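Local coordinates for YghZ aldo-keto reductase (Escherichia coli, PDB 3N6Q), which probably reduces aldehydes or ketones with a nicotinamide cofactor, as a TIM-barrel member of the aldo-keto reductase family, at residues Ser195-Asn200 and Pro224-Leu229. Numbering follows the deposited sequence.
Sequences SYNLLN and PLAQGL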
loop_
_atom_site.group_PDB
_atom_site.type_symbol
_atom_site.label_atom_id
_atom_site.label_comp_id
_atom_site.label_asym_id
_atom_site.label_seq_id
_atom_site.Cartn_x
_atom_site.Cartn_y
_atom_site.Cartn_z
ATOM N N SER B 195 8.497 -32.506 -5.786
ATOM C CA SER B 195 9.581 -33.453 -5.964
ATOM C C SER B 195 9.172 -34.222 -7.209
ATOM O O SER B 195 8.054 -34.745 -7.247
ATOM C CB SER B 195 9.601 -34.470 -4.793
ATOM O OG SER B 195 10.065 -33.813 -3.615
ATOM N N TYR B 196 10.124 -34.440 -8.115
ATOM C CA TYR B 196 9.794 -35.023 -9.448
ATOM C C TYR B 196 11.079 -35.523 -10.082
ATOM O O TYR B 196 12.060 -34.792 -10.167
ATOM C CB TYR B 196 9.188 -33.918 -10.325
ATOM C CG TYR B 196 8.643 -34.436 -11.648
ATOM C CD1 TYR B 196 8.347 -35.790 -11.817
ATOM C CD2 TYR B 196 8.527 -33.582 -12.732
ATOM C CE1 TYR B 196 7.776 -36.253 -13.038
ATOM C CE2 TYR B 196 8.041 -34.052 -13.965
ATOM C CZ TYR B 196 7.641 -35.361 -14.089
ATOM O OH TYR B 196 7.126 -35.806 -15.316
ATOM N N ASN B 197 11.134 -36.816 -10.405
ATOM C CA ASN B 197 12.305 -37.360 -11.066
ATOM C C ASN B 197 11.899 -38.687 -11.722
ATOM O O ASN B 197 10.728 -39.116 -11.663
ATOM C CB ASN B 197 13.460 -37.597 -10.049
ATOM C CG ASN B 197 13.032 -38.421 -8.814
ATOM O OD1 ASN B 197 12.706 -39.598 -8.916
ATOM N ND2 ASN B 197 13.107 -37.801 -7.624
ATOM N N LEU B 198 12.894 -39.399 -12.228
ATOM C CA LEU B 198 12.578 -40.607 -12.974
ATOM C C LEU B 198 11.876 -41.647 -12.110
ATOM O O LEU B 198 11.042 -42.396 -12.611
ATOM C CB LEU B 198 13.865 -41.207 -13.549
ATOM C CG LEU B 198 14.192 -40.926 -15.002
ATOM C CD1 LEU B 198 15.504 -41.662 -15.263
ATOM C CD2 LEU B 198 13.127 -41.497 -15.922
ATOM N N LEU B 199 12.176 -41.657 -10.812
ATOM C CA LEU B 199 11.697 -42.677 -9.899
ATOM C C LEU B 199 10.464 -42.216 -9.150
ATOM O O LEU B 199 9.905 -42.971 -8.383
ATOM C CB LEU B 199 12.777 -43.042 -8.863
ATOM C CG LEU B 199 14.102 -43.380 -9.559
ATOM C CD1 LEU B 199 15.041 -43.894 -8.503
ATOM C CD2 LEU B 199 13.849 -44.446 -10.632
ATOM N N ASN B 200 10.086 -40.951 -9.322
ATOM C CA ASN B 200 8.985 -40.405 -8.524
ATOM C C ASN B 200 8.048 -39.585 -9.386
ATOM O O ASN B 200 8.315 -38.401 -9.683
ATOM C CB ASN B 200 9.488 -39.599 -7.313
ATOM C CG ASN B 200 8.331 -39.070 -6.475
ATOM O OD1 ASN B 200 7.163 -39.283 -6.814
ATOM N ND2 ASN B 200 8.642 -38.340 -5.444
ATOM N N PRO B 224 15.624 -33.719 -8.534
ATOM C CA PRO B 224 15.574 -34.384 -9.891
ATOM C C PRO B 224 16.556 -35.544 -10.015
ATOM O O PRO B 224 16.388 -36.392 -10.918
ATOM C CB PRO B 224 15.950 -33.243 -10.852
ATOM C CG PRO B 224 16.976 -32.346 -9.990
ATOM C CD PRO B 224 16.306 -32.394 -8.569
ATOM N N LEU B 225 17.554 -35.608 -9.118
ATOM C CA LEU B 225 18.475 -36.765 -9.051
ATOM C C LEU B 225 18.172 -37.767 -7.955
ATOM O O LEU B 225 18.960 -38.715 -7.753
ATOM C CB LEU B 225 19.943 -36.309 -9.002
ATOM C CG LEU B 225 20.418 -35.430 -10.166
ATOM C CD1 LEU B 225 21.883 -35.110 -9.963
ATOM C CD2 LEU B 225 20.237 -36.181 -11.535
ATOM N N ALA B 226 16.963 -37.673 -7.377
ATOM C CA ALA B 226 16.473 -38.673 -6.370
ATOM C C ALA B 226 17.498 -38.891 -5.273
ATOM O O ALA B 226 17.776 -40.017 -4.881
ATOM C CB ALA B 226 16.027 -39.989 -7.037
ATOM N N GLN B 227 18.096 -37.778 -4.823
ATOM C CA GLN B 227 19.119 -37.753 -3.785
ATOM C C GLN B 227 20.278 -38.720 -3.981
ATOM O O GLN B 227 20.696 -39.400 -3.043
ATOM C CB GLN B 227 18.468 -37.977 -2.420
ATOM C CG GLN B 227 17.468 -36.893 -2.091
ATOM C CD GLN B 227 16.825 -37.122 -0.731
ATOM O OE1 GLN B 227 17.419 -36.801 0.307
ATOM N NE2 GLN B 227 15.625 -37.708 -0.730
ATOM N N GLY B 228 20.768 -38.818 -5.213
ATOM C CA GLY B 228 21.913 -39.662 -5.502
ATOM C C GLY B 228 21.509 -40.978 -6.108
ATOM O O GLY B 228 22.335 -41.642 -6.690
ATOM N N LEU B 229 20.247 -41.377 -6.009
ATOM C CA LEU B 229 19.887 -42.653 -6.643
ATOM C C LEU B 229 20.104 -42.587 -8.168
ATOM O O LEU B 229 20.397 -43.589 -8.799
ATOM C CB LEU B 229 18.446 -43.068 -6.341
ATOM C CG LEU B 229 18.222 -43.475 -4.883
ATOM C CD1 LEU B 229 16.743 -43.817 -4.711
ATOM C CD2 LEU B 229 19.079 -44.680 -4.579
HETATM O O HOH W 1 14.984 -37.539 -13.079
#
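The methyl of A226 sits on one side of the N197 carboxamide plane, displaced toward its O and N end, with A226 CB 3.7 to 3.8 Å from ND2, CG and OD1 of N197. In the same segment, N200 O lies in plane at the edge of the Y196 ring. The N197 amide is held at both ends: OD1 takes L199 N on an in-plane lone pair at 2.8 Å, an Asx turn inside the type I turn N197-N200, while ND2 donates to T223 O, just before P224. N197 CG stands between the backbone N and the carbonyl carbon (chi1 52°), which starts the carboxamide toward A226. N197 CB touches P224 O at 3.3 Å. An alanine here would probably leave T223 O without its donor and L199 N without its OD1 acceptor, and open a gap beside the A226 methyl. Backbone contacts add a nearly straight CA-H...O approach of P224 CA to Y196 O (3.5 Å) and a water bridging L198 N and P224 O. Farther along, L199 CD1 meets L229 CB at 4.1 Å, the two side chains crossing at about a right angle. Together these contacts join the loops after adjacent parallel strands 191-193 and 218-221, at the C-terminal mouth of the TIM barrel, where aldo-keto reductases bind cofactor and substrate.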